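Major royal jelly protein 1 (Apis mellifera, PDB 5YYL) is the most abundant protein of royal jelly, probably serves as larval food rich in essential amino acids, and binds the sterol 24-methylenecholesterol. Local coordinates at residues F39-F44 and G57-K62; L135-S140 and L155-T160; K182-S187 and A249-S254; G323-G328 and Q346-L351. All coordinates share one frame; numbering follows the deposited sequence.

Contact 1: F39-F44 and G57-K62; sequences FFDYDF and GEYDYK
Aromatic packing carries most of the contact between 39-44 and 57-62, and Tyr59 is its centre. Tyr42 turns its edge toward the face of the Tyr59 ring in an offset edge-to-face pair, with planes at 75° and Tyr42 CD2 4.0 Å from Tyr59 CE1. Phe44 reaches the base of the same side chain, its CZ lying 3.6 Å from Tyr59 CB, so Tyr42, Phe44 and Tyr59 form one aromatic cluster. A separate edge-to-face pair joins Phe39 and Tyr61. There Tyr61 CD1 sits 3.8 Å from Phe39 CG, over one face of the phenyl ring and toward its rim.

The polar part centres on the Tyr59 hydroxyl. With CG anti to its backbone N (chi1 164°), Tyr59 extends across to the other segment, and its OH donates to Phe40 O at 3.1 Å, in the carbonyl plane and on a lone pair. The Asp41 carboxylate lies beside this hydroxyl, nearly parallel to the Tyr59 ring. Asp41 OD1 accepts from the next residue, Tyr42 N, at 2.6 Å, which helps hold the carboxylate there.

The two segments flank helix 47-56, which Gly57 ends in a Schellman motif. Phe44 and Tyr59 both rest against this helix, through Ala53 and Ile54 respectively, while Tyr42 packs on Leu104 of strand 102-106 and Met80 of strand 75-81, with its OH bonded to Asn64.

Contact 2: L135-S140 and L155-T160; sequences LWVLDS and LTFDLT
Trp136 and Thr156 share the same first torsion, with CG of one (chi1 -61°) and OG1 of the other (chi1 -68°) anti to the carbonyl carbon, so the two side chains run side by side on one face of the sheet. Thr156 OG1 consequently lies over the six-membered part of the indole, 3.0 Å from Trp136 CE3 and toward the rim of the ring system. The indole NE1 is bonded to Asp130.

On the other face, Phe157 CG is also anti to its carbonyl carbon, which swings the ring edge toward Val137, whose CG2 is 3.9 Å from Phe157 CE2 in the plane of the ring. Leu159, just past the strand, adds its CD2 at 3.8 Å from Leu135 CB. Leu155 CD1 extends the same apolar row to Asp139 CB.

The backbones pair as antiparallel strands, neighbours in a four-stranded sheet that forms one blade of the six-bladed propeller. Leu135 with Phe157 and Val137 with Leu155 are hydrogen-bonded pairs, and Trp136 with Thr156 is the non-hydrogen-bonded pair between them. Val137 N to Leu155 O is the straightest of the four bonds, 2.9 Å long with 163° at the hydrogen.

Every touching residue is buried, and the main-chain polar groups at the two hydrogen-bonded pairs satisfy one another, so leucine, valine and phenylalanine can fill one face with hydrocarbon while the Thr156 hydroxyl meets an aromatic surface on the other.

Contact 3: K182-S187 and A249-S254; sequences KGRLSS and AQDGIS
From its CB, which points toward 249-254, the Arg184 side chain sets out with CG anti to the backbone N (chi1 -173°) and stays extended at CD. It then bends at chi3 (80°), which carries the guanidinium over to Asp251. NE makes a salt bridge with Glu208, and NH1 donates to the carbonyl oxygen of Asn145. NH2 is the branch that reaches across the contact, 3.3 Å from Asp251 OD1 and 3.7 Å from Asp251 OD2. The guanidinium and carboxylate planes stand 55° apart, and OD1 lies well out of the guanidinium plane with no N-H aimed at it. This salt bridge therefore works through charge alone. With Glu208 and Asp251 both close, the arginine charge is probably well compensated.

A second, shorter link lies where the strands begin, where two serine hydroxyls meet tip to tip. Ser186 OG, placed between its backbone N and carbonyl carbon, is hydrogen-bonded to Ser254 OG at 2.7 Å, and either could be the donor. Ser254 sends OG across by setting it anti to the backbone N. Ser187 CB packs on the same oxygen, 3.6 Å from Ser254 OG, while the Ser187 hydroxyl turns to the backbone N of Met256.

The contact joins the opening ends of strands 185-192 and 253-258, each an outermost strand of its own four-stranded sheet. These are consecutive blades of the beta-propeller. Strand 201-207 pairs with 185-192, and its Ala206 meets the side chains of Ser187 and Ile253.

Contact 4: G323-G328 and Q346-L351; sequences GDSALG and QSDETL
A G1 beta bulge at Ser325 and Ala326, which both face Leu321, opens strand 326-331 of a propeller blade and shapes this contact with the loop leaving strand 342-346. The tight part is around Ser325, which is buried and has positive phi and psi. Its carbonyl oxygen accepts from Ser347 N in a nearly straight bond of 3.3 Å (168° at the hydrogen), approached almost along the C=O axis. Leu351 closes in from the far end of the loop: its CB is 3.6 Å from Ser325 O, and its carbonyl oxygen is 3.4 Å from Ser325 CB. Beside them Ala326 and Gln346 form an antiparallel non-hydrogen-bonded pair, CB to CB at 3.7 Å.

The solvent side is looser. Asp324 and Asp348 are both exposed and cover little of the contact, and Asp348 OD1 comes no nearer to Ser325 OG than 3.6 Å. Behind this rim the loop braces itself, with Leu351 N bonded to Ser347 O, and Leu351 also packs on Met403 of strand 400-406. The Ser325 hydroxyl, in the crowded position between its backbone N and carbonyl carbon, turns back to donate to Asp324 O at 2.7 Å, meeting that oxygen from above the carbonyl plane.

The four contacts follow one another along the chain, each closing before the next opens, and sample different parts of a six-bladed beta-propeller. Contact 1 brackets helix 47-56 ahead of the sheet that starts with strand 65-72. Contact 2 lies within the sheet 124-169, and contact 3 bridges the next two sheets through strands 185-192 and 253-258. Contact 4 sits where strand 342-346 hands over to 353-361, a strand of the mixed sheet that also takes in 33-37. Contacts 2 and 3, centres 21 Å apart, touch directly: Leu138 CD2 packs 3.6 Å from Leu185 O, joining successive blades. Contacts 2 and 4, centres 30 Å apart, fall on opposite sides of the chain's centre, so the set spans the propeller.

Contact 1: F39-F44 and G57-K62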
loop_
_atom_site.group_PDB
_atom_site.type_symbol
_atom_site.label_atom_id
_atom_site.label_comp_id
_atom_site.label_asym_id
_atom_site.label_seq_id
_atom_site.Cartn_x
_atom_site.Cartn_y
_atom_site.Cartn_z
ATOM N N PHE A 39 32.876 2.252 -26.985
ATOM C CA PHE A 39 33.844 1.184 -26.838
ATOM C C PHE A 39 33.718 0.596 -25.445
ATOM O O PHE A 39 33.232 1.252 -24.526
ATOM C CB PHE A 39 35.274 1.697 -27.038
ATOM C CG PHE A 39 35.627 2.867 -26.155
ATOM C CD1 PHE A 39 36.048 2.667 -24.838
ATOM C CD2 PHE A 39 35.518 4.172 -26.638
ATOM C CE1 PHE A 39 36.343 3.741 -24.020
ATOM C CE2 PHE A 39 35.823 5.249 -25.825
ATOM C CZ PHE A 39 36.241 5.034 -24.513
ATOM N N PHE A 40 34.185 -0.630 -25.290
ATOM C CA PHE A 40 34.063 -1.305 -24.022
ATOM C C PHE A 40 35.212 -0.938 -23.115
ATOM O O PHE A 40 36.309 -0.637 -23.574
ATOM C CB PHE A 40 33.961 -2.820 -24.212
ATOM C CG PHE A 40 32.633 -3.245 -24.740
ATOM C CD1 PHE A 40 31.596 -3.550 -23.862
ATOM C CD2 PHE A 40 32.392 -3.282 -26.117
ATOM C CE1 PHE A 40 30.360 -3.925 -24.344
ATOM C CE2 PHE A 40 31.156 -3.650 -26.600
ATOM C CZ PHE A 40 30.140 -3.972 -25.714
ATOM N N ASP A 41 34.915 -0.955 -21.820
ATOM C CA ASP A 41 35.854 -0.665 -20.758
ATOM C C ASP A 41 35.382 -1.472 -19.561
ATOM O O ASP A 41 34.233 -1.912 -19.536
ATOM C CB ASP A 41 35.844 0.838 -20.457
ATOM C CG ASP A 41 37.012 1.278 -19.581
ATOM O OD1 ASP A 41 37.777 0.413 -19.085
ATOM O OD2 ASP A 41 37.162 2.508 -19.390
ATOM N N TYR A 42 36.258 -1.679 -18.582
ATOM C CA TYR A 42 35.968 -2.563 -17.459
ATOM C C TYR A 42 36.108 -1.871 -16.090
ATOM O O TYR A 42 36.736 -0.826 -15.968
ATOM C CB TYR A 42 36.872 -3.797 -17.537
ATOM C CG TYR A 42 36.737 -4.585 -18.830
ATOM C CD1 TYR A 42 36.143 -5.849 -18.846
ATOM C CD2 TYR A 42 37.205 -4.069 -20.037
ATOM C CE1 TYR A 42 36.022 -6.562 -20.031
ATOM C CE2 TYR A 42 37.076 -4.772 -21.218
ATOM C CZ TYR A 42 36.488 -6.012 -21.214
ATOM O OH TYR A 42 36.383 -6.690 -22.397
ATOM N N ASP A 43 35.501 -2.476 -15.071
ATOM C CA ASP A 43 35.684 -2.105 -13.668
ATOM C C ASP A 43 36.864 -2.910 -13.117
ATOM O O ASP A 43 36.726 -3.995 -12.517
ATOM C CB ASP A 43 34.391 -2.360 -12.864
ATOM C CG ASP A 43 34.467 -1.888 -11.400
ATOM O OD1 ASP A 43 35.226 -2.483 -10.609
ATOM O OD2 ASP A 43 33.709 -0.955 -11.007
ATOM N N PHE A 44 38.046 -2.336 -13.315
ATOM C CA PHE A 44 39.280 -2.869 -12.747
ATOM C C PHE A 44 39.374 -2.637 -11.228
ATOM O O PHE A 44 40.055 -3.393 -10.531
ATOM C CB PHE A 44 40.475 -2.248 -13.438
ATOM C CG PHE A 44 40.617 -2.622 -14.890
ATOM C CD1 PHE A 44 40.270 -1.720 -15.901
ATOM C CD2 PHE A 44 41.148 -3.854 -15.253
ATOM C CE1 PHE A 44 40.426 -2.062 -17.245
ATOM C CE2 PHE A 44 41.287 -4.206 -16.592
ATOM C CZ PHE A 44 40.941 -3.309 -17.586
ATOM N N GLY A 57 49.237 -4.175 -21.676
ATOM C CA GLY A 57 48.636 -4.744 -22.886
ATOM C C GLY A 57 47.527 -5.752 -22.607
ATOM O O GLY A 57 47.031 -6.398 -23.542
ATOM N N GLU A 58 47.141 -5.890 -21.332
ATOM C CA GLU A 58 45.975 -6.679 -20.918
ATOM C C GLU A 58 44.656 -6.073 -21.414
ATOM O O GLU A 58 43.703 -6.817 -21.585
ATOM C CB GLU A 58 45.920 -6.791 -19.379
ATOM N N TYR A 59 44.615 -4.748 -21.622
ATOM C CA TYR A 59 43.395 -4.044 -22.043
ATOM C C TYR A 59 43.644 -2.910 -23.061
ATOM O O TYR A 59 43.978 -1.796 -22.686
ATOM C CB TYR A 59 42.635 -3.505 -20.809
ATOM C CG TYR A 59 41.599 -2.449 -21.154
ATOM C CD1 TYR A 59 40.526 -2.738 -22.001
ATOM C CD2 TYR A 59 41.722 -1.143 -20.686
ATOM C CE1 TYR A 59 39.599 -1.764 -22.346
ATOM C CE2 TYR A 59 40.796 -0.167 -21.025
ATOM C CZ TYR A 59 39.734 -0.482 -21.855
ATOM O OH TYR A 59 38.818 0.482 -22.192
ATOM N N ASP A 60 43.455 -3.218 -24.341
ATOM C CA ASP A 60 43.371 -2.229 -25.417
ATOM C C ASP A 60 41.895 -2.129 -25.790
ATOM O O ASP A 60 41.263 -3.129 -26.155
ATOM C CB ASP A 60 44.195 -2.658 -26.644
ATOM C CG ASP A 60 44.286 -1.562 -27.731
ATOM O OD1 ASP A 60 43.405 -0.677 -27.830
ATOM O OD2 ASP A 60 45.259 -1.594 -28.512
ATOM N N TYR A 61 41.361 -0.917 -25.698
ATOM C CA TYR A 61 39.955 -0.653 -26.001
ATOM C C TYR A 61 39.592 -0.901 -27.475
ATOM O O TYR A 61 38.445 -1.226 -27.784
ATOM C CB TYR A 61 39.572 0.777 -25.580
ATOM C CG TYR A 61 40.009 1.893 -26.519
ATOM C CD1 TYR A 61 39.131 2.389 -27.489
ATOM C CD2 TYR A 61 41.274 2.481 -26.417
ATOM C CE1 TYR A 61 39.500 3.423 -28.342
ATOM C CE2 TYR A 61 41.655 3.519 -27.269
ATOM C CZ TYR A 61 40.764 3.995 -28.232
ATOM O OH TYR A 61 41.125 5.026 -29.095
ATOM N N LYS A 62 40.566 -0.753 -28.371
ATOM C CA LYS A 62 40.336 -0.947 -29.810
ATOM C C LYS A 62 40.121 -2.410 -30.225
ATOM O O LYS A 62 39.700 -2.662 -31.351
ATOM C CB LYS A 62 41.491 -0.340 -30.632
ATOM C CG LYS A 62 41.538 1.185 -30.632
ATOM C CD LYS A 62 42.604 1.749 -31.576
ATOM C CE LYS A 62 43.881 2.165 -30.851
ATOM N NZ LYS A 62 44.496 1.065 -30.047
#

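Contact 2: L135-S140 and L155-T160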
loop_
_atom_site.group_PDB
_atom_site.type_symbol
_atom_site.label_atom_id
_atom_site.label_comp_id
_atom_site.label_asym_id
_atom_site.label_seq_id
_atom_site.Cartn_x
_atom_site.Cartn_y
_atom_site.Cartn_z
ATOM N N LEU A 135 23.691 -21.052 -16.033
ATOM C CA LEU A 135 24.276 -20.334 -17.168
ATOM C C LEU A 135 25.272 -21.253 -17.889
ATOM O O LEU A 135 26.298 -21.613 -17.327
ATOM C CB LEU A 135 24.961 -19.053 -16.698
ATOM C CG LEU A 135 25.951 -18.373 -17.657
ATOM C CD1 LEU A 135 25.238 -17.925 -18.916
ATOM C CD2 LEU A 135 26.628 -17.170 -17.022
ATOM N N TRP A 136 24.966 -21.607 -19.137
ATOM C CA TRP A 136 25.846 -22.418 -19.982
ATOM C C TRP A 136 26.740 -21.500 -20.774
ATOM O O TRP A 136 26.257 -20.510 -21.315
ATOM C CB TRP A 136 25.035 -23.287 -20.934
ATOM C CG TRP A 136 24.153 -24.233 -20.225
ATOM C CD1 TRP A 136 22.939 -23.957 -19.676
ATOM C CD2 TRP A 136 24.403 -25.619 -19.976
ATOM N NE1 TRP A 136 22.405 -25.088 -19.102
ATOM C CE2 TRP A 136 23.284 -26.125 -19.269
ATOM C CE3 TRP A 136 25.455 -26.491 -20.293
ATOM C CZ2 TRP A 136 23.188 -27.466 -18.872
ATOM C CZ3 TRP A 136 25.365 -27.820 -19.898
ATOM C CH2 TRP A 136 24.242 -28.293 -19.185
ATOM N N VAL A 137 28.035 -21.816 -20.831
ATOM C CA VAL A 137 29.017 -21.005 -21.575
ATOM C C VAL A 137 29.807 -21.852 -22.563
ATOM O O VAL A 137 30.380 -22.861 -22.189
ATOM C CB VAL A 137 30.024 -20.316 -20.644
ATOM C CG1 VAL A 137 30.955 -19.400 -21.436
ATOM C CG2 VAL A 137 29.291 -19.539 -19.557
ATOM N N LEU A 138 29.841 -21.415 -23.819
ATOM C CA LEU A 138 30.645 -22.049 -24.869
ATOM C C LEU A 138 31.957 -21.293 -24.990
ATOM O O LEU A 138 32.006 -20.261 -25.644
ATOM C CB LEU A 138 29.886 -22.076 -26.222
ATOM C CG LEU A 138 30.638 -22.684 -27.432
ATOM C CD1 LEU A 138 30.856 -24.178 -27.273
ATOM C CD2 LEU A 138 29.914 -22.428 -28.736
ATOM N N ASP A 139 32.999 -21.800 -24.331
ATOM C CA ASP A 139 34.370 -21.306 -24.500
ATOM C C ASP A 139 34.971 -22.004 -25.715
ATOM O O ASP A 139 35.087 -23.230 -25.724
ATOM C CB ASP A 139 35.210 -21.585 -23.240
ATOM C CG ASP A 139 36.695 -21.178 -23.388
ATOM O OD1 ASP A 139 37.515 -21.679 -22.579
ATOM O OD2 ASP A 139 37.039 -20.343 -24.271
ATOM N N SER A 140 35.345 -21.221 -26.723
ATOM C CA SER A 140 35.896 -21.774 -27.955
ATOM C C SER A 140 37.346 -22.225 -27.774
ATOM O O SER A 140 37.780 -23.237 -28.345
ATOM C CB SER A 140 35.797 -20.758 -29.087
ATOM O OG SER A 140 36.503 -19.577 -28.795
ATOM N N LEU A 155 31.141 -24.713 -19.939
ATOM C CA LEU A 155 30.949 -24.460 -18.508
ATOM C C LEU A 155 29.475 -24.275 -18.157
ATOM O O LEU A 155 28.671 -23.946 -19.005
ATOM C CB LEU A 155 31.722 -23.233 -18.063
ATOM C CG LEU A 155 33.210 -23.270 -18.401
ATOM C CD1 LEU A 155 33.517 -22.499 -19.686
ATOM C CD2 LEU A 155 33.999 -22.693 -17.232
ATOM N N THR A 156 29.159 -24.478 -16.880
ATOM C CA THR A 156 27.802 -24.453 -16.358
ATOM C C THR A 156 27.807 -23.889 -14.943
ATOM O O THR A 156 28.084 -24.613 -14.000
ATOM C CB THR A 156 27.216 -25.871 -16.351
ATOM O OG1 THR A 156 27.031 -26.309 -17.700
ATOM C CG2 THR A 156 25.858 -25.929 -15.637
ATOM N N PHE A 157 27.506 -22.599 -14.803
ATOM C CA PHE A 157 27.440 -21.925 -13.501
ATOM C C PHE A 157 26.031 -21.949 -12.918
ATOM O O PHE A 157 25.062 -21.920 -13.659
ATOM C CB PHE A 157 27.875 -20.476 -13.635
ATOM C CG PHE A 157 29.261 -20.313 -14.169
ATOM C CD1 PHE A 157 30.345 -20.255 -13.304
ATOM C CD2 PHE A 157 29.491 -20.203 -15.532
ATOM C CE1 PHE A 157 31.629 -20.094 -13.790
ATOM C CE2 PHE A 157 30.773 -20.046 -16.029
ATOM C CZ PHE A 157 31.842 -19.981 -15.153
ATOM N N ASP A 158 25.925 -21.999 -11.591
ATOM C CA ASP A 158 24.646 -21.804 -10.907
ATOM C C ASP A 158 24.481 -20.306 -10.676
ATOM O O ASP A 158 25.246 -19.703 -9.913
ATOM C CB ASP A 158 24.600 -22.579 -9.583
ATOM C CG ASP A 158 23.209 -22.578 -8.931
ATOM O OD1 ASP A 158 22.208 -22.243 -9.602
ATOM O OD2 ASP A 158 23.112 -22.932 -7.734
ATOM N N LEU A 159 23.494 -19.720 -11.350
ATOM C CA LEU A 159 23.243 -18.277 -11.281
ATOM C C LEU A 159 22.832 -17.794 -9.905
ATOM O O LEU A 159 23.097 -16.640 -9.561
ATOM C CB LEU A 159 22.202 -17.833 -12.327
ATOM C CG LEU A 159 22.723 -17.888 -13.772
ATOM C CD1 LEU A 159 21.589 -18.039 -14.745
ATOM C CD2 LEU A 159 23.532 -16.655 -14.124
ATOM N N THR A 160 22.207 -18.677 -9.122
ATOM C CA THR A 160 21.811 -18.340 -7.744
ATOM C C THR A 160 23.041 -18.078 -6.859
ATOM O O THR A 160 23.015 -17.171 -6.032
ATOM C CB THR A 160 20.942 -19.447 -7.089
ATOM O OG1 THR A 160 21.704 -20.644 -6.940
ATOM C CG2 THR A 160 19.697 -19.763 -7.915
#

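Contact 3: K182-S187 and A249-S254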
loop_
_atom_site.group_PDB
_atom_site.type_symbol
_atom_site.label_atom_id
_atom_site.label_comp_id
_atom_site.label_asym_id
_atom_site.label_seq_id
_atom_site.Cartn_x
_atom_site.Cartn_y
_atom_site.Cartn_z
ATOM N N LYS A 182 40.093 -27.955 -39.151
ATOM C CA LYS A 182 39.633 -26.613 -38.800
ATOM C C LYS A 182 38.468 -26.680 -37.814
ATOM O O LYS A 182 37.721 -27.653 -37.781
ATOM C CB LYS A 182 39.219 -25.853 -40.062
ATOM C CG LYS A 182 40.356 -25.611 -41.051
ATOM N N GLY A 183 38.355 -25.646 -36.981
ATOM C CA GLY A 183 37.242 -25.524 -36.042
ATOM C C GLY A 183 37.039 -24.132 -35.457
ATOM O O GLY A 183 38.014 -23.459 -35.053
ATOM N N ARG A 184 35.774 -23.698 -35.418
ATOM C CA ARG A 184 35.374 -22.494 -34.676
ATOM C C ARG A 184 33.947 -22.608 -34.143
ATOM O O ARG A 184 32.991 -22.338 -34.859
ATOM C CB ARG A 184 35.525 -21.240 -35.532
ATOM C CG ARG A 184 35.273 -19.958 -34.746
ATOM C CD ARG A 184 35.986 -18.763 -35.333
ATOM N NE ARG A 184 35.293 -18.191 -36.488
ATOM C CZ ARG A 184 35.885 -17.601 -37.528
ATOM N NH1 ARG A 184 37.218 -17.504 -37.610
ATOM N NH2 ARG A 184 35.123 -17.116 -38.512
ATOM N N LEU A 185 33.836 -22.955 -32.862
ATOM C CA LEU A 185 32.552 -23.150 -32.198
ATOM C C LEU A 185 31.870 -21.794 -31.930
ATOM O O LEU A 185 32.270 -21.043 -31.032
ATOM C CB LEU A 185 32.776 -23.955 -30.905
ATOM C CG LEU A 185 33.571 -25.274 -31.066
ATOM C CD1 LEU A 185 33.469 -26.170 -29.848
ATOM C CD2 LEU A 185 33.123 -26.061 -32.288
ATOM N N SER A 186 30.852 -21.482 -32.723
ATOM C CA SER A 186 30.302 -20.119 -32.858
ATOM C C SER A 186 28.802 -19.941 -32.540
ATOM O O SER A 186 28.238 -18.895 -32.847
ATOM C CB SER A 186 30.482 -19.737 -34.323
ATOM O OG SER A 186 29.643 -20.560 -35.175
ATOM N N SER A 187 28.151 -20.978 -32.014
ATOM C CA SER A 187 26.697 -20.965 -31.808
ATOM C C SER A 187 26.299 -22.036 -30.794
ATOM O O SER A 187 26.940 -23.081 -30.701
ATOM C CB SER A 187 25.948 -21.176 -33.136
ATOM O OG SER A 187 24.776 -20.372 -33.200
ATOM N N ALA A 249 33.088 -13.917 -46.284
ATOM C CA ALA A 249 33.099 -14.891 -45.169
ATOM C C ALA A 249 32.819 -16.320 -45.629
ATOM O O ALA A 249 31.679 -16.660 -45.909
ATOM C CB ALA A 249 32.093 -14.475 -44.099
ATOM N N GLN A 250 33.859 -17.153 -45.683
ATOM C CA GLN A 250 33.705 -18.579 -46.020
ATOM C C GLN A 250 33.430 -19.379 -44.746
ATOM O O GLN A 250 34.293 -20.116 -44.264
ATOM C CB GLN A 250 34.959 -19.118 -46.720
ATOM C CG GLN A 250 35.322 -18.411 -48.016
ATOM C CD GLN A 250 36.526 -19.039 -48.706
ATOM O OE1 GLN A 250 37.483 -19.499 -48.055
ATOM N NE2 GLN A 250 36.486 -19.060 -50.039
ATOM N N ASP A 251 32.226 -19.214 -44.200
ATOM C CA ASP A 251 31.800 -19.874 -42.967
ATOM C C ASP A 251 30.461 -20.579 -43.189
ATOM O O ASP A 251 29.615 -20.106 -43.955
ATOM C CB ASP A 251 31.669 -18.861 -41.816
ATOM C CG ASP A 251 32.985 -18.199 -41.455
ATOM O OD1 ASP A 251 33.913 -18.906 -41.022
ATOM O OD2 ASP A 251 33.085 -16.963 -41.583
ATOM N N GLY A 252 30.295 -21.717 -42.510
ATOM C CA GLY A 252 29.078 -22.542 -42.576
ATOM C C GLY A 252 28.161 -22.380 -41.378
ATOM O O GLY A 252 27.916 -21.257 -40.928
ATOM N N ILE A 253 27.660 -23.501 -40.859
ATOM C CA ILE A 253 26.624 -23.510 -39.802
ATOM C C ILE A 253 26.920 -22.592 -38.621
ATOM O O ILE A 253 27.876 -22.774 -37.881
ATOM C CB ILE A 253 26.306 -24.944 -39.301
ATOM C CG1 ILE A 253 25.112 -24.934 -38.354
ATOM C CG2 ILE A 253 27.516 -25.624 -38.675
ATOM C CD1 ILE A 253 24.609 -26.318 -38.017
ATOM N N SER A 254 26.079 -21.576 -38.486
ATOM C CA SER A 254 25.943 -20.782 -37.260
ATOM C C SER A 254 24.497 -20.253 -37.162
ATOM O O SER A 254 23.605 -20.758 -37.847
ATOM C CB SER A 254 26.970 -19.642 -37.238
ATOM O OG SER A 254 27.315 -19.341 -35.894
#

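Contact 4: G323-G328 and Q346-L351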
loop_
_atom_site.group_PDB
_atom_site.type_symbol
_atom_site.label_atom_id
_atom_site.label_comp_id
_atom_site.label_asym_id
_atom_site.label_seq_id
_atom_site.Cartn_x
_atom_site.Cartn_y
_atom_site.Cartn_z
ATOM N N GLY A 323 22.278 -8.122 -45.320
ATOM C CA GLY A 323 22.348 -7.122 -46.381
ATOM C C GLY A 323 21.521 -5.895 -46.068
ATOM O O GLY A 323 22.035 -4.770 -46.090
ATOM N N ASP A 324 20.253 -6.128 -45.724
ATOM C CA ASP A 324 19.296 -5.056 -45.466
ATOM C C ASP A 324 19.527 -4.346 -44.118
ATOM O O ASP A 324 19.002 -3.249 -43.906
ATOM C CB ASP A 324 17.853 -5.599 -45.540
ATOM C CG ASP A 324 17.582 -6.432 -46.829
ATOM O OD1 ASP A 324 18.369 -6.323 -47.805
ATOM O OD2 ASP A 324 16.595 -7.213 -46.855
ATOM N N SER A 325 20.337 -4.946 -43.235
ATOM C CA SER A 325 20.557 -4.459 -41.868
ATOM C C SER A 325 19.199 -4.329 -41.186
ATOM O O SER A 325 18.769 -3.257 -40.765
ATOM C CB SER A 325 21.407 -3.177 -41.842
ATOM O OG SER A 325 20.638 -2.030 -42.088
ATOM N N ALA A 326 18.531 -5.472 -41.127
ATOM C CA ALA A 326 17.152 -5.564 -40.695
ATOM C C ALA A 326 16.954 -6.779 -39.836
ATOM O O ALA A 326 17.852 -7.626 -39.696
ATOM C CB ALA A 326 16.243 -5.646 -41.899
ATOM N N LEU A 327 15.778 -6.826 -39.230
ATOM C CA LEU A 327 15.338 -7.962 -38.449
ATOM C C LEU A 327 14.112 -8.502 -39.147
ATOM O O LEU A 327 13.209 -7.750 -39.477
ATOM C CB LEU A 327 15.009 -7.510 -37.025
ATOM C CG LEU A 327 14.397 -8.530 -36.050
ATOM C CD1 LEU A 327 15.233 -9.798 -35.976
ATOM C CD2 LEU A 327 14.200 -7.881 -34.691
ATOM N N GLY A 328 14.095 -9.799 -39.385
ATOM C CA GLY A 328 12.976 -10.467 -40.036
ATOM C C GLY A 328 12.335 -11.453 -39.097
ATOM O O GLY A 328 12.942 -11.850 -38.100
ATOM N N GLN A 346 14.199 -2.232 -39.181
ATOM C CA GLN A 346 15.358 -1.994 -40.044
ATOM C C GLN A 346 15.956 -0.617 -39.769
ATOM O O GLN A 346 15.232 0.333 -39.574
ATOM C CB GLN A 346 14.988 -2.196 -41.539
ATOM C CG GLN A 346 14.974 -1.006 -42.501
ATOM C CD GLN A 346 16.365 -0.565 -42.889
ATOM O OE1 GLN A 346 17.245 -1.401 -43.072
ATOM N NE2 GLN A 346 16.586 0.746 -42.973
ATOM N N SER A 347 17.280 -0.531 -39.776
ATOM C CA SER A 347 17.982 0.720 -39.520
ATOM C C SER A 347 19.408 0.617 -39.992
ATOM O O SER A 347 20.150 -0.258 -39.551
ATOM C CB SER A 347 17.978 1.069 -38.023
ATOM O OG SER A 347 19.124 1.847 -37.680
ATOM N N ASP A 348 19.785 1.531 -40.876
ATOM C CA ASP A 348 21.112 1.525 -41.472
ATOM C C ASP A 348 22.195 1.826 -40.435
ATOM O O ASP A 348 23.301 1.298 -40.556
ATOM C CB ASP A 348 21.163 2.490 -42.654
ATOM C CG ASP A 348 20.236 2.059 -43.789
ATOM O OD1 ASP A 348 20.343 0.889 -44.237
ATOM O OD2 ASP A 348 19.391 2.879 -44.222
ATOM N N GLU A 349 21.872 2.642 -39.422
ATOM C CA GLU A 349 22.807 2.960 -38.329
ATOM C C GLU A 349 22.808 1.884 -37.248
ATOM O O GLU A 349 23.860 1.351 -36.901
ATOM C CB GLU A 349 22.484 4.322 -37.702
ATOM N N THR A 350 21.636 1.542 -36.729
ATOM C CA THR A 350 21.568 0.768 -35.482
ATOM C C THR A 350 21.592 -0.755 -35.602
ATOM O O THR A 350 21.844 -1.411 -34.594
ATOM C CB THR A 350 20.344 1.160 -34.623
ATOM O OG1 THR A 350 19.130 0.773 -35.281
ATOM C CG2 THR A 350 20.340 2.659 -34.369
ATOM N N LEU A 351 21.347 -1.329 -36.784
ATOM C CA LEU A 351 21.216 -2.810 -36.924
ATOM C C LEU A 351 22.193 -3.451 -37.926
ATOM O O LEU A 351 21.818 -4.356 -38.685
ATOM C CB LEU A 351 19.774 -3.170 -37.312
ATOM C CG LEU A 351 18.695 -2.921 -36.274
ATOM C CD1 LEU A 351 17.336 -2.940 -36.954
ATOM C CD2 LEU A 351 18.769 -3.955 -35.168
#